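Local coordinates for protein phenylalanine-4-hydroxylase (Colwellia psychrerythraea, PDB 2V28) that probably hydroxylates L-phenylalanine to L-tyrosine, using tetrahydrobiopterin, molecular oxygen and a non-haem iron, at residues A[25-30]-A[105-110]; A[100-105]-A[118-123]. All coordinates share one frame; numbering follows the deposited sequence.

Overall arrangement
Contact 2 is the deeper, its centre about 11 Å from the centre of the chain, against about 19 Å for contact 1. Contact 2 sets strand 99-103 and the residues just after it against the start of helix 120-127, which carries His122. Contact 1 lays the chain that follows this strand over helix 22-39. Phe105 is shared by the two ranges, but it makes its contacts in contact 2. The contacts also meet through a salt bridge from Arg107 NE to Asp119 OD1 (2.8 Å) and through Trp28, packed on Ile120 and Phe121. Contact 1 runs from apolar packing inside to charged groups at the surface. Contact 2 combines buried apolar packing with a helix cap and a bridging water.

Contact 1: A[25-30]-A[105-110]; sequences NLIWQE and FIRSRE
Ile106 and Ile27 pass each other in opposite directions, with Ile106 CG1 3.7 Å from Ile27 CG2. Ile106 CG1 stands anti to the backbone N (chi1 -163°), which carries CD1 on to the helix. There CD1 lies 4.0 Å from Trp28 CE3, at the edge of the indole and near its plane. The Trp28 NE1 proton goes to Pro57 O. Arg107 contributes mostly backbone, and its O lies 3.7 Å from Ile27 CD1. Its polar end is engaged by other residues, in a salt bridge with Asp119 and a hydrogen bond to Met112 O. At Arg109 the chain bends at chi2 (-84°) and brings the guanidinium back across the helix. Ile27 CG1 lies under one face of this group, offset toward its rim, 3.6 Å from Arg109 NE. Leu26 CB approaches obliquely, 3.7 Å from Arg109 NH2. Glu30, extended beyond CG, comes in at the guanidinium edge and forms a salt bridge, with OE1 3.1 Å from Arg109 NH1. The carboxylate and guanidinium planes are 56° apart, so the two groups do not pair flat. Arg109 NH2 has a second carboxylate partner in Glu23, about two turns before Glu30 at the start of helix 22-39. Two carboxylates of one helix thus fix the position of an exposed guanidinium and probably balance its charge, while Ile27 covers one of its faces.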
ATOM      1  N   ASN A  25       6.950  30.343  -2.237  1.00 17.86           N
ATOM      2  CA  ASN A  25       6.725  30.782  -0.851  1.00 17.07           C
ATOM      3  C   ASN A  25       5.273  30.623  -0.345  1.00 17.05           C
ATOM      4  O   ASN A  25       5.042  30.430   0.846  1.00 17.24           O
ATOM      5  CB  ASN A  25       7.194  32.242  -0.661  1.00 17.66           C
ATOM      6  CG  ASN A  25       8.728  32.416  -0.733  1.00 17.68           C
ATOM      7  OD1 ASN A  25       9.506  31.515  -0.418  1.00 15.81           O
ATOM      8  ND2 ASN A  25       9.155  33.615  -1.124  1.00 19.80           N
ATOM      9  N   LEU A  26       4.295  30.728  -1.240  1.00 17.38           N
ATOM     10  CA  LEU A  26       2.886  30.491  -0.902  1.00 17.64           C
ATOM     11  C   LEU A  26       2.605  29.021  -0.670  1.00 17.03           C
ATOM     12  O   LEU A  26       1.819  28.649   0.198  1.00 17.07           O
ATOM     13  CB  LEU A  26       1.972  30.972  -2.031  1.00 18.42           C
ATOM     14  CG  LEU A  26       1.428  32.392  -1.977  1.00 21.45           C
ATOM     15  CD1 LEU A  26       0.948  32.830  -3.385  1.00 22.71           C
ATOM     16  CD2 LEU A  26       0.289  32.500  -0.934  1.00 21.31           C
ATOM     17  N   ILE A  27       3.230  28.180  -1.484  1.00 16.79           N
ATOM     18  CA  ILE A  27       3.176  26.738  -1.307  1.00 15.55           C
ATOM     19  C   ILE A  27       3.734  26.328   0.082  1.00 14.98           C
ATOM     20  O   ILE A  27       3.111  25.536   0.783  1.00 15.47           O
ATOM     21  CB  ILE A  27       3.917  26.024  -2.478  1.00 15.48           C
ATOM     22  CG1 ILE A  27       3.043  26.031  -3.754  1.00 15.39           C
ATOM     23  CG2 ILE A  27       4.300  24.602  -2.092  1.00 15.38           C
ATOM     24  CD1 ILE A  27       3.815  25.618  -5.046  1.00 16.24           C
ATOM     25  N   TRP A  28       4.884  26.869   0.470  1.00 14.65           N
ATOM     26  CA  TRP A  28       5.419  26.696   1.860  1.00 14.42           C
ATOM     27  C   TRP A  28       4.445  27.135   2.952  1.00 15.12           C
ATOM     28  O   TRP A  28       4.289  26.446   3.966  1.00 15.10           O
ATOM     29  CB  TRP A  28       6.698  27.505   2.034  1.00 13.85           C
ATOM     30  CG  TRP A  28       7.315  27.435   3.435  1.00 12.99           C
ATOM     31  CD1 TRP A  28       7.027  28.235   4.504  1.00 12.31           C
ATOM     32  CD2 TRP A  28       8.325  26.508   3.880  1.00 13.09           C
ATOM     33  NE1 TRP A  28       7.799  27.858   5.609  1.00 14.12           N
ATOM     34  CE2 TRP A  28       8.603  26.802   5.247  1.00 12.64           C
ATOM     35  CE3 TRP A  28       9.014  25.453   3.261  1.00 10.24           C
ATOM     36  CZ2 TRP A  28       9.548  26.078   5.998  1.00 13.77           C
ATOM     37  CZ3 TRP A  28       9.954  24.724   4.018  1.00 12.49           C
ATOM     38  CH2 TRP A  28      10.212  25.046   5.369  1.00 13.82           C
ATOM     39  N   GLN A  29       3.851  28.314   2.775  1.00 15.74           N
ATOM     40  CA  GLN A  29       2.916  28.867   3.743  1.00 16.74           C
ATOM     41  C   GLN A  29       1.700  27.962   3.942  1.00 16.34           C
ATOM     42  O   GLN A  29       1.202  27.794   5.076  1.00 15.63           O
ATOM     43  CB  GLN A  29       2.470  30.270   3.291  1.00 17.30           C
ATOM     44  CG  GLN A  29       1.480  30.920   4.247  1.00 18.27           C
ATOM     45  CD  GLN A  29       1.123  32.335   3.856  1.00 19.31           C
ATOM     46  OE1 GLN A  29       1.120  32.695   2.674  1.00 24.03           O
ATOM     47  NE2 GLN A  29       0.828  33.151   4.854  1.00 25.01           N
ATOM     48  N   GLU A  30       1.213  27.407   2.834  1.00 15.94           N
ATOM     49  CA  GLU A  30       0.059  26.503   2.862  1.00 16.51           C
ATOM     50  C   GLU A  30       0.407  25.208   3.589  1.00 15.90           C
ATOM     51  O   GLU A  30      -0.357  24.740   4.446  1.00 15.78           O
ATOM     52  CB  GLU A  30      -0.434  26.195   1.443  1.00 16.48           C
ATOM     53  CG  GLU A  30      -1.661  25.263   1.429  1.00 17.07           C
ATOM     54  CD  GLU A  30      -2.382  25.206   0.089  0.75 19.46           C
ATOM     55  OE1 GLU A  30      -2.287  26.176  -0.708  0.75 22.60           O
ATOM     56  OE2 GLU A  30      -3.057  24.175  -0.162  0.75 23.59           O
ATOM     57  N   PHE A 105      14.348  22.367  -3.441  1.00 16.44           N
ATOM     58  CA  PHE A 105      13.188  22.513  -4.280  1.00 16.46           C
ATOM     59  C   PHE A 105      11.963  22.346  -3.392  1.00 16.52           C
ATOM     60  O   PHE A 105      12.071  21.807  -2.294  1.00 16.31           O
ATOM     61  CB  PHE A 105      13.192  21.479  -5.446  1.00 15.81           C
ATOM     62  CG  PHE A 105      12.929  20.042  -5.031  1.00 16.25           C
ATOM     63  CD1 PHE A 105      13.989  19.174  -4.735  1.00 17.09           C
ATOM     64  CD2 PHE A 105      11.621  19.538  -4.971  1.00 17.18           C
ATOM     65  CE1 PHE A 105      13.758  17.853  -4.357  1.00 16.71           C
ATOM     66  CE2 PHE A 105      11.384  18.223  -4.587  1.00 16.95           C
ATOM     67  CZ  PHE A 105      12.448  17.371  -4.291  1.00 15.67           C
ATOM     68  N   ILE A 106      10.817  22.800  -3.895  1.00 16.86           N
ATOM     69  CA  ILE A 106       9.524  22.584  -3.262  1.00 16.98           C
ATOM     70  C   ILE A 106       8.570  21.917  -4.266  1.00 17.32           C
ATOM     71  O   ILE A 106       8.676  22.094  -5.489  1.00 17.19           O
ATOM     72  CB  ILE A 106       8.938  23.904  -2.688  1.00 16.58           C
ATOM     73  CG1 ILE A 106       7.816  23.645  -1.672  1.00 16.14           C
ATOM     74  CG2 ILE A 106       8.469  24.833  -3.819  1.00 16.45           C
ATOM     75  CD1 ILE A 106       7.820  24.571  -0.477  1.00 17.28           C
ATOM     76  N   ARG A 107       7.654  21.128  -3.734  1.00 17.71           N
ATOM     77  CA  ARG A 107       6.731  20.321  -4.526  1.00 18.52           C
ATOM     78  C   ARG A 107       5.817  21.208  -5.374  1.00 19.29           C
ATOM     79  O   ARG A 107       5.657  22.367  -5.082  1.00 19.28           O
ATOM     80  CB  ARG A 107       5.883  19.454  -3.596  1.00 17.49           C
ATOM     81  CG  ARG A 107       4.949  20.271  -2.694  1.00 18.32           C
ATOM     82  CD  ARG A 107       4.328  19.408  -1.614  1.00 16.55           C
ATOM     83  NE  ARG A 107       5.328  19.032  -0.621  1.00 16.85           N
ATOM     84  CZ  ARG A 107       5.051  18.434   0.532  1.00 16.07           C
ATOM     85  NH1 ARG A 107       3.805  18.129   0.853  1.00 11.46           N
ATOM     86  NH2 ARG A 107       6.033  18.128   1.350  1.00 18.04           N
ATOM     87  N   SER A 108       5.238  20.646  -6.433  1.00 21.16           N
ATOM     88  CA  SER A 108       4.259  21.365  -7.266  1.00 22.82           C
ATOM     89  C   SER A 108       2.938  21.462  -6.523  1.00 23.27           C
ATOM     90  O   SER A 108       2.721  20.709  -5.589  1.00 22.76           O
ATOM     91  CB  SER A 108       4.036  20.593  -8.562  1.00 22.66           C
ATOM     92  OG  SER A 108       3.652  19.251  -8.282  1.00 26.34           O
ATOM     93  N   ARG A 109       2.046  22.369  -6.939  1.00 24.61           N
ATOM     94  CA  ARG A 109       0.674  22.380  -6.407  1.00 25.60           C
ATOM     95  C   ARG A 109       0.015  21.021  -6.526  1.00 26.09           C
ATOM     96  O   ARG A 109      -0.663  20.578  -5.599  1.00 26.00           O
ATOM     97  CB  ARG A 109      -0.234  23.365  -7.155  1.00 26.10           C
ATOM     98  CG  ARG A 109       0.077  24.819  -6.938  1.00 28.32           C
ATOM     99  CD  ARG A 109      -0.559  25.355  -5.681  1.00 29.81           C
ATOM    100  NE  ARG A 109      -0.070  26.707  -5.458  1.00 31.11           N
ATOM    101  CZ  ARG A 109      -0.410  27.479  -4.438  1.00 30.31           C
ATOM    102  NH1 ARG A 109      -1.245  27.030  -3.512  1.00 29.47           N
ATOM    103  NH2 ARG A 109       0.106  28.703  -4.352  1.00 31.05           N
ATOM    104  N   GLU A 110       0.217  20.364  -7.666  1.00 26.00           N
ATOM    105  CA  GLU A 110      -0.471  19.114  -7.933  1.00 26.91           C
ATOM    106  C   GLU A 110       0.006  18.008  -6.997  1.00 26.85           C
ATOM    107  O   GLU A 110      -0.756  17.088  -6.695  1.00 27.39           O
ATOM    108  CB  GLU A 110      -0.290  18.671  -9.387  1.00 26.91           C
ATOM    109  CG  GLU A 110      -1.371  17.695  -9.847  1.00 27.95           C
ATOM    110  CD  GLU A 110      -0.885  16.706 -10.893  0.25 27.78           C
ATOM    111  OE1 GLU A 110       0.290  16.794 -11.315  0.25 27.12           O
ATOM    112  OE2 GLU A 110      -1.687  15.830 -11.284  0.25 27.61           O
TER

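Contact 2: A[100-105]-A[118-123]; sequences FPVATF and PDIFHE
The Phe105 ring lies over the backbone of Asp119, and Asp119 CA sits 4.1 Å from the ring centroid in a CH-pi contact. Asp119 CB comes closer to the ring, 3.4 Å from Phe105 CE2. Phe105 CG lies between its backbone N and carbonyl carbon (chi1 71°), which folds the ring back over Asp119 although the bond from CA to CB points away from segment 118-123. Tyr7 stacks on the same ring. Beside it the backbones join: Ile120 N donates to Phe105 O over 2.8 Å, almost along the C=O axis. Asp119 then caps the helix. Its OD2 accepts from His122 N at 3.0 Å, and the N-H points nearly straight at it (177°). OD1 is taken by Arg107. The carboxylate is therefore held from two directions, and its negative charge would suit the start of a helix. Ile120 and Val102 supply the apolar layer, with Ile120 CG1 4.1 Å from Val102 CG1. Glu123 runs past Val102 in the opposite direction, its CB 4.0 Å from the same methyl, CG1. Beyond CB its chain bends, and the carboxylate turns toward the strand. Glu123 OE1 approaches the Phe100 ring obliquely, and the two planes are almost perpendicular (88°). A water donates to both Pro101 O and Glu123 OE2, and so links the buried carboxylate to the strand backbone. Phe100 also comes near His127. His122, His127 and Glu167 bind iron in another structure of this enzyme, but the site is empty here. The N-capped helix 120-127, which carries both histidines, belongs to the two-histidine, one-carboxylate facial triad of the biopterin-dependent hydroxylases.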
ATOM      1  N   PHE A 100      23.537  17.941   7.304  1.00 14.32           N
ATOM      2  CA  PHE A 100      22.248  17.432   6.940  1.00 15.10           C
ATOM      3  C   PHE A 100      21.887  17.837   5.506  1.00 15.21           C
ATOM      4  O   PHE A 100      21.791  19.030   5.195  1.00 15.09           O
ATOM      5  CB  PHE A 100      21.171  17.850   7.936  1.00 15.37           C
ATOM      6  CG  PHE A 100      19.857  17.198   7.656  1.00 17.43           C
ATOM      7  CD1 PHE A 100      19.669  15.857   7.964  1.00 18.20           C
ATOM      8  CD2 PHE A 100      18.828  17.904   7.023  1.00 19.50           C
ATOM      9  CE1 PHE A 100      18.475  15.229   7.670  1.00 19.89           C
ATOM     10  CE2 PHE A 100      17.623  17.281   6.726  1.00 20.58           C
ATOM     11  CZ  PHE A 100      17.456  15.934   7.053  1.00 19.25           C
ATOM     12  N   PRO A 101      21.719  16.833   4.621  1.00 15.27           N
ATOM     13  CA  PRO A 101      21.469  17.065   3.206  1.00 15.37           C
ATOM     14  C   PRO A 101      20.087  17.623   2.962  1.00 16.17           C
ATOM     15  O   PRO A 101      19.088  17.045   3.436  1.00 14.55           O
ATOM     16  CB  PRO A 101      21.550  15.663   2.597  1.00 15.94           C
ATOM     17  CG  PRO A 101      22.108  14.802   3.598  1.00 14.74           C
ATOM     18  CD  PRO A 101      21.820  15.395   4.922  1.00 15.40           C
ATOM     19  N   VAL A 102      20.027  18.737   2.239  1.00 15.54           N
ATOM     20  CA  VAL A 102      18.754  19.312   1.859  1.00 15.90           C
ATOM     21  C   VAL A 102      18.758  19.615   0.356  1.00 16.55           C
ATOM     22  O   VAL A 102      19.607  20.375  -0.143  1.00 15.92           O
ATOM     23  CB  VAL A 102      18.417  20.594   2.647  1.00 14.84           C
ATOM     24  CG1 VAL A 102      17.054  21.161   2.159  1.00 16.93           C
ATOM     25  CG2 VAL A 102      18.393  20.308   4.154  1.00 15.52           C
ATOM     26  N   ALA A 103      17.815  18.996  -0.349  1.00 17.60           N
ATOM     27  CA  ALA A 103      17.580  19.325  -1.746  1.00 18.47           C
ATOM     28  C   ALA A 103      16.764  20.606  -1.741  1.00 18.74           C
ATOM     29  O   ALA A 103      15.780  20.730  -1.015  1.00 19.05           O
ATOM     30  CB  ALA A 103      16.829  18.193  -2.457  1.00 18.62           C
ATOM     31  N   THR A 104      17.189  21.568  -2.545  1.00 18.57           N
ATOM     32  CA  THR A 104      16.536  22.862  -2.561  1.00 18.55           C
ATOM     33  C   THR A 104      15.480  23.011  -3.674  1.00 17.54           C
ATOM     34  O   THR A 104      15.681  23.659  -4.712  1.00 16.83           O
ATOM     35  CB  THR A 104      17.584  23.966  -2.595  1.00 18.74           C
ATOM     36  OG1 THR A 104      18.354  23.816  -3.788  1.00 20.48           O
ATOM     37  CG2 THR A 104      18.504  23.842  -1.382  1.00 18.19           C
ATOM     38  N   PHE A 105      14.348  22.367  -3.441  1.00 16.44           N
ATOM     39  CA  PHE A 105      13.188  22.513  -4.280  1.00 16.46           C
ATOM     40  C   PHE A 105      11.963  22.346  -3.392  1.00 16.52           C
ATOM     41  O   PHE A 105      12.071  21.807  -2.294  1.00 16.31           O
ATOM     42  CB  PHE A 105      13.192  21.479  -5.446  1.00 15.81           C
ATOM     43  CG  PHE A 105      12.929  20.042  -5.031  1.00 16.25           C
ATOM     44  CD1 PHE A 105      13.989  19.174  -4.735  1.00 17.09           C
ATOM     45  CD2 PHE A 105      11.621  19.538  -4.971  1.00 17.18           C
ATOM     46  CE1 PHE A 105      13.758  17.853  -4.357  1.00 16.71           C
ATOM     47  CE2 PHE A 105      11.384  18.223  -4.587  1.00 16.95           C
ATOM     48  CZ  PHE A 105      12.448  17.371  -4.291  1.00 15.67           C
ATOM     49  N   PRO A 118      11.653  13.731  -0.928  1.00 25.92           N
ATOM     50  CA  PRO A 118      11.684  14.764   0.127  1.00 24.47           C
ATOM     51  C   PRO A 118      11.999  16.172  -0.405  1.00 22.31           C
ATOM     52  O   PRO A 118      13.139  16.456  -0.784  1.00 23.15           O
ATOM     53  CB  PRO A 118      12.794  14.280   1.073  1.00 24.51           C
ATOM     54  CG  PRO A 118      13.621  13.323   0.275  1.00 26.33           C
ATOM     55  CD  PRO A 118      12.668  12.682  -0.715  1.00 26.57           C
ATOM     56  N   ASP A 119      11.010  17.058  -0.419  1.00 19.21           N
ATOM     57  CA  ASP A 119      11.270  18.432  -0.832  1.00 16.75           C
ATOM     58  C   ASP A 119      11.736  19.253   0.384  1.00 15.80           C
ATOM     59  O   ASP A 119      11.907  18.707   1.491  1.00 15.48           O
ATOM     60  CB  ASP A 119      10.059  19.058  -1.563  1.00 15.65           C
ATOM     61  CG  ASP A 119       8.903  19.395  -0.617  1.00 15.61           C
ATOM     62  OD1 ASP A 119       7.948  20.063  -1.055  1.00 14.83           O
ATOM     63  OD2 ASP A 119       8.960  19.011   0.563  1.00 15.14           O
ATOM     64  N   ILE A 120      11.933  20.555   0.180  1.00 14.68           N
ATOM     65  CA  ILE A 120      12.436  21.438   1.248  1.00 13.98           C
ATOM     66  C   ILE A 120      11.487  21.530   2.466  1.00 14.16           C
ATOM     67  O   ILE A 120      11.945  21.690   3.609  1.00 13.84           O
ATOM     68  CB  ILE A 120      12.818  22.823   0.681  1.00 14.25           C
ATOM     69  CG1 ILE A 120      13.800  23.546   1.618  1.00 15.24           C
ATOM     70  CG2 ILE A 120      11.545  23.671   0.357  1.00 11.89           C
ATOM     71  CD1 ILE A 120      14.815  24.386   0.897  1.00 16.26           C
ATOM     72  N   PHE A 121      10.175  21.427   2.247  1.00 12.96           N
ATOM     73  CA  PHE A 121       9.279  21.436   3.406  1.00 13.34           C
ATOM     74  C   PHE A 121       9.441  20.143   4.188  1.00 13.20           C
ATOM     75  O   PHE A 121       9.601  20.190   5.399  1.00 12.65           O
ATOM     76  CB  PHE A 121       7.831  21.711   3.043  1.00 13.28           C
ATOM     77  CG  PHE A 121       6.904  21.707   4.228  1.00 14.47           C
ATOM     78  CD1 PHE A 121       6.702  22.870   4.984  1.00 11.90           C
ATOM     79  CD2 PHE A 121       6.229  20.538   4.584  1.00 11.42           C
ATOM     80  CE1 PHE A 121       5.836  22.848   6.080  1.00 11.34           C
ATOM     81  CE2 PHE A 121       5.359  20.508   5.672  1.00 11.06           C
ATOM     82  CZ  PHE A 121       5.179  21.659   6.422  1.00 12.53           C
ATOM     83  N   HIS A 122       9.439  19.003   3.493  1.00 13.32           N
ATOM     84  CA  HIS A 122       9.698  17.697   4.136  1.00 13.97           C
ATOM     85  C   HIS A 122      11.002  17.740   4.993  1.00 13.89           C
ATOM     86  O   HIS A 122      11.033  17.366   6.176  1.00 12.70           O
ATOM     87  CB  HIS A 122       9.775  16.611   3.044  1.00 14.74           C
ATOM     88  CG  HIS A 122      10.074  15.242   3.568  1.00 17.36           C
ATOM     89  ND1 HIS A 122       9.085  14.360   3.948  1.00 20.50           N
ATOM     90  CD2 HIS A 122      11.248  14.605   3.777  1.00 17.97           C
ATOM     91  CE1 HIS A 122       9.637  13.244   4.385  1.00 19.90           C
ATOM     92  NE2 HIS A 122      10.950  13.368   4.298  1.00 22.05           N
ATOM     93  N   GLU A 123      12.076  18.229   4.373  1.00 13.54           N
ATOM     94  CA  GLU A 123      13.382  18.276   5.000  1.00 14.47           C
ATOM     95  C   GLU A 123      13.463  19.222   6.186  1.00 13.82           C
ATOM     96  O   GLU A 123      13.879  18.802   7.246  1.00 14.87           O
ATOM     97  CB  GLU A 123      14.467  18.654   3.998  1.00 14.50           C
ATOM     98  CG  GLU A 123      14.554  17.711   2.831  1.00 18.90           C
ATOM     99  CD  GLU A 123      15.090  16.352   3.195  1.00 24.21           C
ATOM    100  OE1 GLU A 123      14.935  15.878   4.355  1.00 27.99           O
ATOM    101  OE2 GLU A 123      15.653  15.736   2.278  1.00 27.74           O
TER
HETATM  102  O   HOH W   1      17.898  14.628   3.726  1.00 26.78           O